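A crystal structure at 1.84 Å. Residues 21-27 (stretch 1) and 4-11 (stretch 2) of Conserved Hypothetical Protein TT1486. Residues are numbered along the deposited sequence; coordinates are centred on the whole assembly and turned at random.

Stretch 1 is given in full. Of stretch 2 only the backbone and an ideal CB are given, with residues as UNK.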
ATOM      1  N   ARG A  21      18.869  -8.397   2.058  1.00 20.03           N
ATOM      2  CA  ARG A  21      20.207  -8.609   1.522  1.00 20.74           C
ATOM      3  C   ARG A  21      20.216  -8.983   0.048  1.00 20.60           C
ATOM      4  O   ARG A  21      21.092  -8.538  -0.697  1.00 21.21           O
ATOM      5  CB  ARG A  21      20.948  -9.672   2.345  1.00 22.76           C
ATOM      6  CG  ARG A  21      22.372  -9.948   1.869  1.00 25.40           C
ATOM      7  CD  ARG A  21      23.153  -8.657   1.647  1.00 25.25           C
ATOM      8  NE  ARG A  21      23.148  -7.788   2.822  1.00 25.49           N
ATOM      9  CZ  ARG A  21      23.726  -8.086   3.981  1.00 27.68           C
ATOM     10  NH1 ARG A  21      24.363  -9.239   4.132  1.00 28.14           N
ATOM     11  NH2 ARG A  21      23.677  -7.222   4.988  1.00 29.57           N
ATOM     12  N   LYS A  22      19.256  -9.794  -0.385  1.00 20.29           N
ATOM     13  CA  LYS A  22      19.199 -10.177  -1.795  1.00 19.68           C
ATOM     14  C   LYS A  22      18.885  -8.973  -2.687  1.00 19.53           C
ATOM     15  O   LYS A  22      19.368  -8.888  -3.821  1.00 17.90           O
ATOM     16  CB  LYS A  22      18.182 -11.307  -2.011  1.00 21.08           C
ATOM     17  CG  LYS A  22      18.709 -12.654  -1.511  1.00 23.76           C
ATOM     18  CD  LYS A  22      17.792 -13.823  -1.823  1.00 23.49           C
ATOM     19  CE  LYS A  22      18.402 -15.129  -1.318  1.00 24.35           C
ATOM     20  NZ  LYS A  22      17.560 -16.322  -1.616  1.00 24.16           N
ATOM     21  N   VAL A  23      18.077  -8.043  -2.183  1.00 18.11           N
ATOM     22  CA  VAL A  23      17.764  -6.838  -2.945  1.00 17.72           C
ATOM     23  C   VAL A  23      19.032  -5.988  -3.012  1.00 16.64           C
ATOM     24  O   VAL A  23      19.396  -5.489  -4.070  1.00 19.63           O
ATOM     25  CB  VAL A  23      16.661  -5.986  -2.273  1.00 17.82           C
ATOM     26  CG1 VAL A  23      16.609  -4.595  -2.915  1.00 17.76           C
ATOM     27  CG2 VAL A  23      15.305  -6.665  -2.422  1.00 16.11           C
ATOM     28  N   GLU A  24      19.701  -5.829  -1.874  1.00 18.08           N
ATOM     29  CA  GLU A  24      20.924  -5.028  -1.814  1.00 19.31           C
ATOM     30  C   GLU A  24      22.001  -5.577  -2.744  1.00 20.82           C
ATOM     31  O   GLU A  24      22.754  -4.814  -3.356  1.00 19.95           O
ATOM     32  CB  GLU A  24      21.457  -4.967  -0.377  1.00 19.86           C
ATOM     33  CG  GLU A  24      20.517  -4.257   0.591  1.00 20.34           C
ATOM     34  CD  GLU A  24      21.030  -4.213   2.019  1.00 19.65           C
ATOM     35  OE1 GLU A  24      21.574  -5.229   2.495  1.00 20.70           O
ATOM     36  OE2 GLU A  24      20.867  -3.167   2.678  1.00 21.20           O
ATOM     37  N   ALA A  25      22.073  -6.899  -2.854  1.00 22.40           N
ATOM     38  CA  ALA A  25      23.066  -7.525  -3.715  1.00 23.48           C
ATOM     39  C   ALA A  25      22.809  -7.186  -5.178  1.00 24.58           C
ATOM     40  O   ALA A  25      23.716  -7.268  -6.008  1.00 26.12           O
ATOM     41  CB  ALA A  25      23.062  -9.040  -3.515  1.00 25.60           C
ATOM     42  N   ALA A  26      21.577  -6.800  -5.499  1.00 23.36           N
ATOM     43  CA  ALA A  26      21.233  -6.457  -6.873  1.00 23.44           C
ATOM     44  C   ALA A  26      21.437  -4.973  -7.176  1.00 23.52           C
ATOM     45  O   ALA A  26      21.312  -4.549  -8.325  1.00 23.82           O
ATOM     46  CB  ALA A  26      19.786  -6.846  -7.161  1.00 24.25           C
ATOM     47  N   LEU A  27      21.775  -4.196  -6.152  1.00 22.30           N
ATOM     48  CA  LEU A  27      21.960  -2.757  -6.312  1.00 23.69           C
ATOM     49  C   LEU A  27      23.288  -2.294  -6.903  1.00 25.92           C
ATOM     50  O   LEU A  27      23.389  -1.159  -7.371  1.00 24.93           O
ATOM     51  CB  LEU A  27      21.754  -2.059  -4.969  1.00 23.14           C
ATOM     52  CG  LEU A  27      20.395  -2.323  -4.319  1.00 23.15           C
ATOM     53  CD1 LEU A  27      20.294  -1.550  -3.013  1.00 22.81           C
ATOM     54  CD2 LEU A  27      19.286  -1.913  -5.276  1.00 22.77           C
ATOM     55  N   UNK A   4      16.182  -3.897 -15.540  1.00 24.95           N
ATOM     56  CA  UNK A   4      15.429  -4.433 -14.413  1.00 24.49           C
ATOM     57  C   UNK A   4      15.993  -5.785 -14.013  1.00 23.35           C
ATOM     58  O   UNK A   4      16.097  -6.693 -14.840  1.00 22.86           O
ATOM     59  CB  UNK A   4      13.943  -4.552 -14.756  1.00 24.49           C
ATOM     60  N   UNK A   5      16.360  -5.909 -12.742  1.00 23.11           N
ATOM     61  CA  UNK A   5      16.917  -7.154 -12.233  1.00 23.57           C
ATOM     62  C   UNK A   5      15.809  -8.069 -11.746  1.00 24.45           C
ATOM     63  O   UNK A   5      14.881  -7.622 -11.071  1.00 24.16           O
ATOM     64  CB  UNK A   5      17.915  -6.880 -11.106  1.00 23.57           C
ATOM     65  N   UNK A   6      15.908  -9.348 -12.095  1.00 23.04           N
ATOM     66  CA  UNK A   6      14.914 -10.326 -11.683  1.00 23.50           C
ATOM     67  C   UNK A   6      15.461 -11.269 -10.620  1.00 23.72           C
ATOM     68  O   UNK A   6      16.315 -12.115 -10.897  1.00 24.04           O
ATOM     69  CB  UNK A   6      14.428 -11.126 -12.893  1.00 23.50           C
ATOM     70  N   UNK A   7      14.978 -11.104  -9.395  1.00 21.09           N
ATOM     71  CA  UNK A   7      15.391 -11.958  -8.297  1.00 20.83           C
ATOM     72  C   UNK A   7      14.360 -13.080  -8.237  1.00 19.42           C
ATOM     73  O   UNK A   7      13.194 -12.870  -8.567  1.00 17.52           O
ATOM     74  CB  UNK A   7      15.491 -11.193  -6.976  1.00 20.83           C
ATOM     75  N   UNK A   8      14.796 -14.268  -7.845  1.00 20.73           N
ATOM     76  CA  UNK A   8      13.892 -15.408  -7.730  1.00 20.32           C
ATOM     77  C   UNK A   8      14.040 -15.864  -6.283  1.00 19.76           C
ATOM     78  O   UNK A   8      15.121 -16.245  -5.847  1.00 19.22           O
ATOM     79  CB  UNK A   8      14.212 -16.520  -8.731  1.00 20.32           C
ATOM     80  N   UNK A   9      12.938 -15.802  -5.543  1.00 19.46           N
ATOM     81  CA  UNK A   9      12.943 -16.115  -4.121  1.00 19.33           C
ATOM     82  C   UNK A   9      12.134 -17.329  -3.685  1.00 19.14           C
ATOM     83  O   UNK A   9      10.923 -17.374  -3.881  1.00 20.67           O
ATOM     84  CB  UNK A   9      12.427 -14.895  -3.354  1.00 19.33           C
ATOM     85  N   UNK A  10      12.795 -18.338  -3.093  1.00 20.37           N
ATOM     86  CA  UNK A  10      12.046 -19.518  -2.647  1.00 19.05           C
ATOM     87  C   UNK A  10      11.190 -19.113  -1.442  1.00 19.81           C
ATOM     88  O   UNK A  10      11.649 -18.368  -0.573  1.00 19.10           O
ATOM     89  CB  UNK A  10      12.986 -20.672  -2.292  1.00 19.05           C
ATOM     90  N   UNK A  11       9.956 -19.600  -1.391  1.00 19.33           N
ATOM     91  CA  UNK A  11       9.060 -19.269  -0.286  1.00 19.63           C
ATOM     92  C   UNK A  11       8.407 -20.508   0.313  1.00 19.97           C
ATOM     93  O   UNK A  11       8.243 -21.522  -0.363  1.00 20.23           O
ATOM     94  CB  UNK A  11       7.980 -18.294  -0.760  1.00 19.63           C
TER

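The two stretches run nearly antiparallel: the axes of helix 21-25 and the strand at 5-11 make an angle of 155° and approach to 9.8 Å. The CA of Lys22 lies 7.7 Å from the CA of position 7, and the CA of Ala26 lies 6.9 Å from the CA of position 5. At this spacing the backbones do not touch, and contacts rest on side chains meeting side chains or backbone atoms of stretch 1; no hydrogen bond crosses the gap.

Position 4 has extended angles (-133/125), and its ideal CB has nothing of stretch 1 within 5.5 Å. Stretch 1 therefore sets no preference; the residue is Val4, which makes no contact here.

At position 5, CA-to-CB points toward stretch 1, and the ideal CB stands 4.4 Å from Ala26 CB. That methyl is apolar and already close, so a small or medium aliphatic side chain would suit: alanine, valine or isoleucine, with the extended angles (-89/136) comfortable for a beta-branched one. The deposited residue is Val5. With chi1 at 179° (t), its CG1 comes 3.9 Å from Ala26 CB, an apolar contact at ordinary van der Waals range.

Position 6 lies out of reach, with angles of -108/109, and many residues would serve, polar ones included. It is Arg6, whose NH1 is hydrogen-bonded elsewhere in the structure.

Position 7 again points toward stretch 1, yet its ideal CB finds nothing within 5.5 Å. A side chain must extend beyond CB to reach stretch 1, where the Ala26 methyl and the Val23 side chain offer apolar surface. Leucine, isoleucine or methionine would suit; alanine would fall short. Leu7 occupies the site in the m,t rotamer (chi1 -57°, chi2 177°). Its CD1 lies 3.8 Å from Lys22 O, 3.9 Å from Val23 CA and 4.1 Å from Val23 CG2, while its CD2 lies 3.9 Å from Lys22 O and 4.0 Å from Ala26 CB. Both methyls thus lie near Lys22 O, CD1 also packing on Val23 and CD2 being the nearer to Ala26 CB. Although the CB of Val23 points away from the strand, its CG2 still takes part. Leu7 has 67 Å² covered by stretch 1, the largest share among the strand residues.

Position 8 points away, and its extended backbone (-123/118) accepts most residues. It is Glu8, with no contact within 4.5 Å.

Position 9 points sideways, so only a side chain able to lean across would approach the helix; beta-branched residues fit the angles (-115/119). Val9 makes no contact within 4.5 Å: Val9 CG2 stays 5.1 Å from Lys22 CD.

Position 10 also points sideways, and the extended side chain of Lys22, with chi2 to chi4 all near 180°, brings its NZ into this neighbourhood. An acidic or polar residue could be argued for from that charge, but phi of -70° with psi of 139° equally admits proline. Pro10 is the answer: its CD lies 4.3 Å from Lys22 NZ, a loose contact without a charge pair.

Position 11 is out of reach, leaving the choice open; the angles (-131/153) suit a beta-branched residue, and Thr11 is found, with OG1 hydrogen-bonded elsewhere in the structure.

Stretch 2 4-11: VVRLEVPT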
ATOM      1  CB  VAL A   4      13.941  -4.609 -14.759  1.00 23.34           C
ATOM      2  CG1 VAL A   4      13.185  -5.112 -13.543  1.00 23.06           C
ATOM      3  CG2 VAL A   4      13.358  -3.293 -15.239  1.00 22.16           C
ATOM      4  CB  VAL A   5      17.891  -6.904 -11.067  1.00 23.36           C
ATOM      5  CG1 VAL A   5      18.435  -8.231 -10.550  1.00 26.05           C
ATOM      6  CG2 VAL A   5      19.023  -6.003 -11.526  1.00 26.38           C
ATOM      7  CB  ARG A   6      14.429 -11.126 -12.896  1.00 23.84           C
ATOM      8  CG  ARG A   6      13.550 -12.320 -12.554  1.00 27.09           C
ATOM      9  CD  ARG A   6      12.442 -12.475 -13.576  1.00 31.18           C
ATOM     10  NE  ARG A   6      12.947 -12.432 -14.943  1.00 34.53           N
ATOM     11  CZ  ARG A   6      12.202 -12.154 -16.009  1.00 33.84           C
ATOM     12  NH1 ARG A   6      10.908 -11.890 -15.880  1.00 34.72           N
ATOM     13  NH2 ARG A   6      12.757 -12.133 -17.208  1.00 35.99           N
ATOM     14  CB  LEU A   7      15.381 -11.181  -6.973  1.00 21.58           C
ATOM     15  CG  LEU A   7      16.244  -9.917  -6.894  1.00 24.39           C
ATOM     16  CD1 LEU A   7      16.042  -9.240  -5.546  1.00 26.17           C
ATOM     17  CD2 LEU A   7      17.702 -10.277  -7.094  1.00 25.01           C
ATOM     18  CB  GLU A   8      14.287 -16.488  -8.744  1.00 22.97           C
ATOM     19  CG  GLU A   8      14.598 -15.875 -10.113  1.00 27.05           C
ATOM     20  CD  GLU A   8      14.497 -16.848 -11.272  1.00 30.94           C
ATOM     21  OE1 GLU A   8      15.033 -17.972 -11.168  1.00 31.32           O
ATOM     22  OE2 GLU A   8      13.889 -16.475 -12.301  1.00 31.75           O
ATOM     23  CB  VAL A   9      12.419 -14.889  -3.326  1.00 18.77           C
ATOM     24  CG1 VAL A   9      12.628 -15.090  -1.843  1.00 17.75           C
ATOM     25  CG2 VAL A   9      13.123 -13.623  -3.801  1.00 18.92           C
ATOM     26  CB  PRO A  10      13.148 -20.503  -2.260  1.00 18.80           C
ATOM     27  CG  PRO A  10      14.294 -20.102  -3.154  1.00 20.36           C
ATOM     28  CD  PRO A  10      14.246 -18.598  -3.065  1.00 18.67           C
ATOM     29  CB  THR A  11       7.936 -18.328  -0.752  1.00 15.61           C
ATOM     30  OG1 THR A  11       7.171 -18.976  -1.775  1.00 19.45           O
ATOM     31  CG2 THR A  11       8.519 -17.033  -1.307  1.00 19.28           C
TER
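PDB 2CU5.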